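Local atomic coordinates of SnoaL-like domain-containing protein (Burkholderia xenovorans LB400, PDB entry 3EN8), a protein that is of unknown function, has the NTF2-like fold of the SnoaL-like family, and binds a calcium ion in the crystal. Residues 30-36 / 46-51; 75-81 / 92-98. All blocks are in the same frame, centred on the assembly; numbering follows the deposited sequence.

Contact 1. Residues 30-36 / 46-51. With CA (calcium ion), chain B.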
ATOM      1  N   TYR A  30       0.338  19.037  -3.006  1.00 16.20           N
ATOM      2  CA  TYR A  30       0.876  18.938  -1.620  1.00 14.80           C
ATOM      3  C   TYR A  30       0.729  20.203  -0.823  1.00 15.42           C
ATOM      4  O   TYR A  30       0.896  21.306  -1.317  1.00 13.12           O
ATOM      5  CB  TYR A  30       2.373  18.541  -1.563  1.00 14.91           C
ATOM      6  CG  TYR A  30       2.645  17.226  -2.214  1.00 13.99           C
ATOM      7  CD1 TYR A  30       2.491  16.035  -1.508  1.00 15.85           C
ATOM      8  CD2 TYR A  30       3.060  17.164  -3.563  1.00 10.75           C
ATOM      9  CE1 TYR A  30       2.702  14.803  -2.118  1.00 14.74           C
ATOM     10  CE2 TYR A  30       3.303  15.942  -4.173  1.00 15.90           C
ATOM     11  CZ  TYR A  30       3.134  14.765  -3.456  1.00 13.38           C
ATOM     12  OH  TYR A  30       3.327  13.536  -4.040  1.00 14.81           O
ATOM     13  N   ASP A  31       0.440  20.028   0.450  1.00 13.96           N
ATOM     14  CA  ASP A  31       0.708  21.115   1.390  1.00 14.46           C
ATOM     15  C   ASP A  31       2.185  21.469   1.336  1.00 13.31           C
ATOM     16  O   ASP A  31       3.020  20.623   1.086  1.00 13.41           O
ATOM     17  CB  ASP A  31       0.371  20.693   2.810  1.00 12.63           C
ATOM     18  CG  ASP A  31       0.485  21.827   3.789  1.00 17.64           C
ATOM     19  OD1 ASP A  31      -0.467  22.620   3.871  1.00 22.20           O
ATOM     20  OD2 ASP A  31       1.507  21.920   4.496  1.00 17.43           O
ATOM     21  N   ASP A  32       2.496  22.713   1.668  1.00 13.54           N
ATOM     22  CA  ASP A  32       3.895  23.159   1.678  1.00 14.80           C
ATOM     23  C   ASP A  32       4.779  22.321   2.587  1.00 13.03           C
ATOM     24  O   ASP A  32       5.947  22.054   2.280  1.00 13.46           O
ATOM     25  CB  ASP A  32       4.012  24.645   2.020  1.00 15.39           C
ATOM     26  CG  ASP A  32       3.718  24.948   3.486  1.00 22.50           C
ATOM     27  OD1 ASP A  32       2.833  24.272   4.067  1.00 30.21           O
ATOM     28  OD2 ASP A  32       4.375  25.876   4.067  1.00 20.90           O
ATOM     29  N   ASP A  33       4.202  21.897   3.700  1.00 13.19           N
ATOM     30  CA  ASP A  33       4.929  21.144   4.713  1.00 14.30           C
ATOM     31  C   ASP A  33       4.664  19.636   4.637  1.00 14.55           C
ATOM     32  O   ASP A  33       4.902  18.898   5.589  1.00 15.16           O
ATOM     33  CB  ASP A  33       4.597  21.659   6.108  1.00 12.62           C
ATOM     34  CG  ASP A  33       4.870  23.121   6.249  1.00 17.05           C
ATOM     35  OD1 ASP A  33       6.007  23.526   6.039  1.00 19.09           O
ATOM     36  OD2 ASP A  33       3.920  23.851   6.507  1.00 21.79           O
ATOM     37  N   ALA A  34       4.175  19.199   3.488  1.00 15.78           N
ATOM     38  CA  ALA A  34       3.925  17.791   3.248  1.00 15.17           C
ATOM     39  C   ALA A  34       5.180  16.987   3.574  1.00 14.85           C
ATOM     40  O   ALA A  34       6.302  17.399   3.291  1.00 16.03           O
ATOM     41  CB  ALA A  34       3.532  17.518   1.754  1.00 14.05           C
ATOM     42  N   ILE A  35       4.936  15.818   4.137  1.00 13.33           N
ATOM     43  CA  ILE A  35       5.978  14.795   4.355  1.00 14.78           C
ATOM     44  C   ILE A  35       5.731  13.580   3.467  1.00 15.15           C
ATOM     45  O   ILE A  35       4.595  13.209   3.184  1.00 15.50           O
ATOM     46  CB  ILE A  35       6.134  14.394   5.855  1.00 16.72           C
ATOM     47  CG1 ILE A  35       4.839  13.816   6.429  1.00 19.79           C
ATOM     48  CG2 ILE A  35       6.543  15.644   6.658  1.00 17.34           C
ATOM     49  CD1 ILE A  35       4.934  13.164   7.849  1.00 18.40           C
ATOM     50  N   CYS A  36       6.838  12.998   3.025  1.00 12.88           N
ATOM     51  CA  CYS A  36       6.813  11.797   2.211  1.00 13.61           C
ATOM     52  C   CYS A  36       7.788  10.784   2.776  1.00 12.89           C
ATOM     53  O   CYS A  36       8.975  11.048   2.881  1.00 15.45           O
ATOM     54  CB  CYS A  36       7.153  12.091   0.755  1.00 14.26           C
ATOM     55  SG  CYS A  36       6.859  10.658  -0.326  1.00 15.27           S
ATOM     56  N   LEU A  46      10.859  16.072   4.044  1.00 14.73           N
ATOM     57  CA  LEU A  46      10.043  17.137   4.625  1.00 20.49           C
ATOM     58  C   LEU A  46       9.939  18.329   3.680  1.00 19.52           C
ATOM     59  O   LEU A  46      10.933  18.951   3.332  1.00 18.52           O
ATOM     60  CB  LEU A  46      10.641  17.565   5.983  1.00 22.16           C
ATOM     61  CG  LEU A  46      10.764  16.441   7.040  1.00 29.87           C
ATOM     62  CD1 LEU A  46      12.061  16.526   7.832  1.00 36.17           C
ATOM     63  CD2 LEU A  46       9.571  16.387   7.979  1.00 32.51           C
ATOM     64  N   GLY A  47       8.714  18.629   3.280  1.00 19.46           N
ATOM     65  CA  GLY A  47       8.418  19.769   2.419  1.00 18.58           C
ATOM     66  C   GLY A  47       8.258  19.505   0.956  1.00 18.23           C
ATOM     67  O   GLY A  47       8.989  18.745   0.336  1.00 17.45           O
ATOM     68  N   ARG A  48       7.255  20.165   0.412  0.50 18.31           N
ATOM     69  CA  ARG A  48       6.929  20.101  -1.004  0.50 19.30           C
ATOM     70  C   ARG A  48       8.131  20.454  -1.892  0.50 18.10           C
ATOM     71  O   ARG A  48       8.388  19.809  -2.907  0.50 17.57           O
ATOM     72  CB  ARG A  48       5.761  21.054  -1.270  0.50 21.64           C
ATOM     73  CG  ARG A  48       5.256  21.066  -2.685  0.50 23.25           C
ATOM     74  CD  ARG A  48       4.008  21.929  -2.811  0.50 25.04           C
ATOM     75  NE  ARG A  48       4.103  23.185  -2.079  0.50 22.92           N
ATOM     76  CZ  ARG A  48       3.097  24.028  -1.917  0.50 24.59           C
ATOM     77  NH1 ARG A  48       1.913  23.732  -2.430  0.50 29.18           N
ATOM     78  NH2 ARG A  48       3.270  25.163  -1.241  0.50 25.05           N
HETATM   79  N   MSE A  49       8.886  21.460  -1.474  0.67 17.55           N
HETATM   80  CA  MSE A  49       9.997  21.962  -2.273  0.67 17.89           C
HETATM   81  C   MSE A  49      11.057  20.888  -2.395  0.67 16.41           C
HETATM   82  O   MSE A  49      11.561  20.608  -3.474  0.67 15.94           O
HETATM   83  CB  MSE A  49      10.612  23.215  -1.631  0.67 18.89           C
HETATM   84  CG  MSE A  49      11.861  23.685  -2.333  0.67 22.15           C
HETATM   85 SE   MSE A  49      12.670  25.186  -1.409  0.50 28.56          SE
HETATM   86  CE  MSE A  49      13.539  24.173   0.022  0.67 26.42           C
ATOM     87  N   ASN A  50      11.362  20.291  -1.255  1.00 17.96           N
ATOM     88  CA  ASN A  50      12.423  19.264  -1.144  1.00 19.31           C
ATOM     89  C   ASN A  50      11.993  18.034  -1.912  1.00 18.65           C
ATOM     90  O   ASN A  50      12.784  17.427  -2.624  1.00 18.65           O
ATOM     91  CB  ASN A  50      12.770  18.896   0.315  1.00 22.11           C
ATOM     92  CG  ASN A  50      13.801  19.835   0.926  1.00 26.62           C
ATOM     93  OD1 ASN A  50      14.326  20.728   0.253  1.00 31.38           O
ATOM     94  ND2 ASN A  50      14.095  19.633   2.201  1.00 29.60           N
ATOM     95  N   LEU A  51      10.705  17.702  -1.781  1.00 16.92           N
ATOM     96  CA  LEU A  51      10.150  16.505  -2.424  1.00 15.94           C
ATOM     97  C   LEU A  51      10.267  16.620  -3.946  1.00 16.63           C
ATOM     98  O   LEU A  51      10.715  15.709  -4.632  1.00 17.40           O
ATOM     99  CB  LEU A  51       8.678  16.295  -2.018  1.00 16.76           C
ATOM    100  CG  LEU A  51       8.048  14.986  -2.485  1.00 15.86           C
ATOM    101  CD1 LEU A  51       8.816  13.763  -1.965  1.00 15.81           C
ATOM    102  CD2 LEU A  51       6.565  14.979  -2.065  1.00 14.84           C
TER
HETATM  103 CA    CA B 128       4.575  26.149   6.206  1.00 22.38          CA
HETATM  104  O   HOH W   1       7.962  23.322   0.690  1.00 25.29           O
HETATM  105  O   HOH W   2       6.894  25.964   6.478  1.00 25.18           O

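Contact 2. Residues 75-81 / 92-98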
ATOM      1  N   ASN A  75     -10.494  11.657   3.712  1.00 13.71           N
ATOM      2  CA  ASN A  75      -9.191  12.279   3.510  1.00 14.33           C
ATOM      3  C   ASN A  75      -8.107  11.213   3.319  1.00 15.96           C
ATOM      4  O   ASN A  75      -6.946  11.549   3.198  1.00 17.81           O
ATOM      5  CB  ASN A  75      -8.814  13.208   4.655  1.00 15.16           C
ATOM      6  CG  ASN A  75      -9.460  14.572   4.543  1.00 16.41           C
ATOM      7  OD1 ASN A  75      -9.636  15.104   3.442  1.00 20.11           O
ATOM      8  ND2 ASN A  75      -9.799  15.159   5.691  1.00 22.61           N
ATOM      9  N   LEU A  76      -8.523   9.952   3.210  1.00 13.96           N
ATOM     10  CA  LEU A  76      -7.576   8.840   3.003  1.00 13.26           C
ATOM     11  C   LEU A  76      -7.652   8.294   1.592  1.00 14.38           C
ATOM     12  O   LEU A  76      -8.710   7.807   1.162  1.00 13.80           O
ATOM     13  CB  LEU A  76      -7.846   7.717   4.003  1.00 16.18           C
ATOM     14  CG  LEU A  76      -6.895   6.507   3.982  1.00 16.36           C
ATOM     15  CD1 LEU A  76      -5.444   6.967   4.299  1.00 15.16           C
ATOM     16  CD2 LEU A  76      -7.359   5.475   5.000  1.00 15.80           C
ATOM     17  N   TRP A  77      -6.498   8.298   0.928  1.00 14.27           N
ATOM     18  CA  TRP A  77      -6.407   7.938  -0.481  1.00 13.58           C
ATOM     19  C   TRP A  77      -5.251   6.971  -0.728  1.00 14.21           C
ATOM     20  O   TRP A  77      -4.182   7.060  -0.139  1.00 14.91           O
ATOM     21  CB  TRP A  77      -6.311   9.203  -1.339  1.00 12.70           C
ATOM     22  CG  TRP A  77      -7.646   9.917  -1.244  1.00 13.22           C
ATOM     23  CD1 TRP A  77      -8.075  10.702  -0.226  1.00 10.19           C
ATOM     24  CD2 TRP A  77      -8.745   9.777  -2.139  1.00 12.11           C
ATOM     25  NE1 TRP A  77      -9.395  11.072  -0.422  1.00 12.48           N
ATOM     26  CE2 TRP A  77      -9.827  10.494  -1.591  1.00 12.39           C
ATOM     27  CE3 TRP A  77      -8.931   9.097  -3.356  1.00 13.84           C
ATOM     28  CZ2 TRP A  77     -11.043  10.581  -2.238  1.00 14.15           C
ATOM     29  CZ3 TRP A  77     -10.124   9.160  -3.955  1.00 17.03           C
ATOM     30  CH2 TRP A  77     -11.185   9.897  -3.398  1.00 18.35           C
ATOM     31  N   ILE A  78      -5.516   6.019  -1.597  0.50 12.89           N
ATOM     32  CA  ILE A  78      -4.486   5.068  -1.968  0.50 13.67           C
ATOM     33  C   ILE A  78      -4.495   4.707  -3.441  0.50 13.87           C
ATOM     34  O   ILE A  78      -5.487   4.270  -4.018  0.50 14.40           O
ATOM     35  CB  ILE A  78      -4.491   3.821  -1.063  0.50 14.31           C
ATOM     36  CG1 ILE A  78      -3.249   2.985  -1.368  0.50 12.93           C
ATOM     37  CG2 ILE A  78      -5.802   3.006  -1.169  0.50 12.19           C
ATOM     38  CD1 ILE A  78      -3.057   1.840  -0.386  0.50 16.99           C
ATOM     39  N   THR A  79      -3.335   4.923  -4.019  1.00 13.25           N
ATOM     40  CA  THR A  79      -3.125   4.736  -5.450  1.00 12.64           C
ATOM     41  C   THR A  79      -2.148   3.593  -5.626  1.00 12.59           C
ATOM     42  O   THR A  79      -1.060   3.563  -5.038  1.00 14.77           O
ATOM     43  CB  THR A  79      -2.602   6.015  -6.176  1.00 12.06           C
ATOM     44  OG1 THR A  79      -3.497   7.104  -6.004  1.00 12.66           O
ATOM     45  CG2 THR A  79      -2.388   5.721  -7.684  1.00 10.32           C
ATOM     46  N   GLU A  80      -2.592   2.648  -6.438  1.00 12.36           N
ATOM     47  CA  GLU A  80      -1.791   1.538  -6.891  1.00 13.26           C
ATOM     48  C   GLU A  80      -1.423   1.810  -8.324  1.00 14.16           C
ATOM     49  O   GLU A  80      -2.281   2.098  -9.160  1.00 13.65           O
ATOM     50  CB  GLU A  80      -2.582   0.220  -6.803  1.00 12.86           C
ATOM     51  CG  GLU A  80      -2.988  -0.239  -5.377  1.00 11.77           C
ATOM     52  CD  GLU A  80      -3.963  -1.356  -5.451  1.00 14.52           C
ATOM     53  OE1 GLU A  80      -3.538  -2.436  -5.909  1.00 15.50           O
ATOM     54  OE2 GLU A  80      -5.148  -1.144  -5.073  1.00 16.78           O
ATOM     55  N   TYR A  81      -0.152   1.723  -8.615  1.00 11.77           N
ATOM     56  CA  TYR A  81       0.309   2.122  -9.972  1.00 11.68           C
ATOM     57  C   TYR A  81       1.614   1.480 -10.240  1.00 12.38           C
ATOM     58  O   TYR A  81       2.246   0.999  -9.345  1.00 13.46           O
ATOM     59  CB  TYR A  81       0.412   3.641 -10.142  1.00 12.09           C
ATOM     60  CG  TYR A  81       1.403   4.429  -9.266  1.00 11.57           C
ATOM     61  CD1 TYR A  81       1.125   4.706  -7.913  1.00  9.17           C
ATOM     62  CD2 TYR A  81       2.571   4.930  -9.786  1.00 14.93           C
ATOM     63  CE1 TYR A  81       2.000   5.424  -7.142  1.00 15.35           C
ATOM     64  CE2 TYR A  81       3.464   5.681  -9.013  1.00 16.69           C
ATOM     65  CZ  TYR A  81       3.171   5.928  -7.666  1.00 12.37           C
ATOM     66  OH  TYR A  81       4.080   6.677  -6.899  1.00 14.23           O
ATOM     67  N   THR A  92       3.864  -0.053  -7.354  1.00 15.70           N
ATOM     68  CA  THR A  92       3.969   1.052  -6.422  1.00 12.88           C
ATOM     69  C   THR A  92       2.623   1.324  -5.743  1.00 12.37           C
ATOM     70  O   THR A  92       1.538   1.089  -6.272  1.00 12.95           O
ATOM     71  CB  THR A  92       4.561   2.310  -7.130  1.00 12.98           C
ATOM     72  OG1 THR A  92       5.758   1.946  -7.840  1.00 15.21           O
ATOM     73  CG2 THR A  92       4.912   3.398  -6.098  1.00 15.33           C
ATOM     74  N   VAL A  93       2.747   1.725  -4.512  1.00 14.03           N
ATOM     75  CA  VAL A  93       1.603   2.138  -3.674  1.00 14.22           C
ATOM     76  C   VAL A  93       1.904   3.477  -3.072  1.00 13.42           C
ATOM     77  O   VAL A  93       2.935   3.686  -2.467  1.00 13.10           O
ATOM     78  CB  VAL A  93       1.295   1.120  -2.545  1.00 15.70           C
ATOM     79  CG1 VAL A  93       0.181   1.672  -1.612  1.00 14.59           C
ATOM     80  CG2 VAL A  93       0.873  -0.237  -3.117  1.00 17.86           C
ATOM     81  N   SER A  94       0.988   4.412  -3.273  1.00 13.91           N
ATOM     82  CA  SER A  94       1.087   5.683  -2.637  1.00 11.17           C
ATOM     83  C   SER A  94      -0.160   5.899  -1.751  1.00  9.83           C
ATOM     84  O   SER A  94      -1.298   5.986  -2.275  1.00 13.53           O
ATOM     85  CB  SER A  94       1.165   6.811  -3.689  1.00 12.48           C
ATOM     86  OG  SER A  94       0.913   8.108  -3.163  1.00 17.43           O
ATOM     87  N   ILE A  95       0.105   6.027  -0.475  1.00 11.18           N
ATOM     88  CA  ILE A  95      -0.928   6.252   0.538  1.00 11.99           C
ATOM     89  C   ILE A  95      -0.905   7.726   0.867  1.00 13.51           C
ATOM     90  O   ILE A  95       0.127   8.232   1.336  1.00 15.09           O
ATOM     91  CB  ILE A  95      -0.671   5.425   1.831  1.00 15.27           C
ATOM     92  CG1 ILE A  95      -0.462   3.959   1.558  1.00 16.72           C
ATOM     93  CG2 ILE A  95      -1.785   5.707   2.863  1.00 12.80           C
ATOM     94  CD1 ILE A  95       0.322   3.263   2.695  1.00 17.87           C
HETATM   95  N   MSE A  96      -2.006   8.434   0.616  1.00 11.83           N
HETATM   96  CA  MSE A  96      -2.019   9.885   0.848  1.00 11.51           C
HETATM   97  C   MSE A  96      -3.070  10.305   1.843  1.00 17.67           C
HETATM   98  O   MSE A  96      -4.220   9.906   1.774  1.00 16.07           O
HETATM   99  CB  MSE A  96      -2.211  10.682  -0.441  1.00 13.85           C
HETATM  100  CG  MSE A  96      -0.988  10.655  -1.378  1.00 14.60           C
HETATM  101 SE   MSE A  96      -1.529  11.339  -3.109  0.75 13.83          SE
HETATM  102  CE  MSE A  96       0.228  11.491  -3.874  1.00 17.58           C
ATOM    103  N   GLU A  97      -2.622  11.148   2.752  1.00 14.66           N
ATOM    104  CA  GLU A  97      -3.523  11.807   3.723  1.00 15.35           C
ATOM    105  C   GLU A  97      -3.647  13.273   3.393  1.00 13.54           C
ATOM    106  O   GLU A  97      -2.652  14.016   3.280  1.00 12.35           O
ATOM    107  CB  GLU A  97      -2.969  11.643   5.109  1.00 15.62           C
ATOM    108  CG  GLU A  97      -2.743  10.227   5.505  1.00 16.80           C
ATOM    109  CD  GLU A  97      -1.742  10.122   6.618  1.00 22.17           C
ATOM    110  OE1 GLU A  97      -2.021  10.632   7.717  1.00 19.34           O
ATOM    111  OE2 GLU A  97      -0.671   9.543   6.379  1.00 16.07           O
ATOM    112  N   PHE A  98      -4.907  13.666   3.258  1.00 14.52           N
ATOM    113  CA  PHE A  98      -5.334  14.993   2.891  1.00 14.93           C
ATOM    114  C   PHE A  98      -5.871  15.786   4.083  1.00 18.17           C
ATOM    115  O   PHE A  98      -6.455  15.259   5.041  1.00 17.46           O
ATOM    116  CB  PHE A  98      -6.462  14.944   1.803  1.00 15.95           C
ATOM    117  CG  PHE A  98      -5.976  14.610   0.403  1.00 15.98           C
ATOM    118  CD1 PHE A  98      -5.609  13.318   0.061  1.00 15.52           C
ATOM    119  CD2 PHE A  98      -5.893  15.593  -0.560  1.00 14.35           C
ATOM    120  CE1 PHE A  98      -5.167  13.029  -1.193  1.00 14.84           C
ATOM    121  CE2 PHE A  98      -5.425  15.304  -1.841  1.00 15.74           C
ATOM    122  CZ  PHE A  98      -5.088  14.012  -2.155  1.00 14.53           C
TER
HETATM  123  O   HOH W   3      -2.602   8.132  -3.550  1.00  8.89           O

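Contact 1. Residues 30-36 / 46-51
The start of helix 48-57 docks here on the corner between strands 30-31 and 34-38 of the NTF2-like fold, a type I turn from D31 to A34 that carries the calcium site. I35 and L46 form the antiparallel non-hydrogen-bonded pair that leads into the junction. Beyond it, G47 N donates to A34 O at 2.7 Å. G47 is the N-cap residue, with backbone angles that suit a residue without a side chain. R48 N, in the first turn of the helix, reaches D32 O at 3.0 Å, nearly straight (167°) but from above the carbonyl plane. Water 1 also donates to D32 O and accepts from M49 N, so the helix start holds this carbonyl both directly and through water. In the conformer given, one of two deposited, the R48 side chain leaves with CG anti to the backbone N (chi1 -177°) and bends at chi3, which lays one guanidinium face over the backbone of D31 and D32. Deeper in, L51 CD2 sits over a face of the Y30 ring, 3.9 Å from its centroid, while L51 CD1 packs on C36 CB. The Y30 hydroxyl is hydrogen-bonded to E106 and R55. Within the turn, D33 N donates to D31 OD2 in an Asx turn. The calcium ion is bound by D32 OD2 at 2.2 Å, D33 OD2 at 2.4 Å and water 2 at 2.3 Å.

Contact 2. Residues 75-81 / 92-98
S94 O is gripped twice: T79 N donates to it at 2.9 Å and water 3 at 2.8 Å, the water also bonding T79 OG1. The return bond, S94 N to T79 O, completes one of three hydrogen-bonded pairs, the others being W77 with M96 and Y81 with T92; F98 N to N75 O extends the ladder at its end. Between them, CA-H...O contacts such as I78 CA to S94 O line the strands. On the face carrying W77, T79 and Y81, the Y81 ring folds back over its neighbour strand, because CG stands between the backbone N and the carbonyl carbon (chi1 63°). T92 CB lies over the ring centre, 3.9 Å from the centroid and 10° off the normal, and S94 CB meets the ring edge. T92 CG2 approaches Y81 CZ to 3.4 Å, while Y81 OH bonds Q108. Farther along, W77 CD1 touches F98 CD1 at 3.6 Å, the W77 five-membered ring and the F98 ring turned 73° apart; helix 3-20 packs on this face through I7 and L11 against W77. On the other face, in the conformer given, one of two, I78 CD1 meets V93 CG1 at 3.5 Å and lies against I95 CG1, the two isoleucines side by side. This face meets the second subunit: I78 packs on its I78, E80 bonds its Y109, and E97 forms a salt bridge with its R69. An antiparallel hairpin with a helix over one face and a partner subunit on the other is consistent with the curved sheet of dimeric NTF2-like proteins.

After helix 3-20, the chain enters contact 1 at residues 30-36, runs through strand 43-46 and closes a short loop as 46-51 begins helix 48-57. Only then, after strand 64-73, does contact 2 open at 75-81, closing its hairpin at 92-98. The two loops follow in series and neither nest nor cross. Both reach one mixed sheet, where strand 102-111 lies between strands 34-38 and 88-99. Contact 1 thus ties an outer part of the sheet and the calcium corner to a helix; contact 2 joins two inner strands, one face of which forms part of the dimer interface. Their centres are about 15 Å apart, yet they touch directly, Y30 OH packing against M96 CE at 3.7 Å.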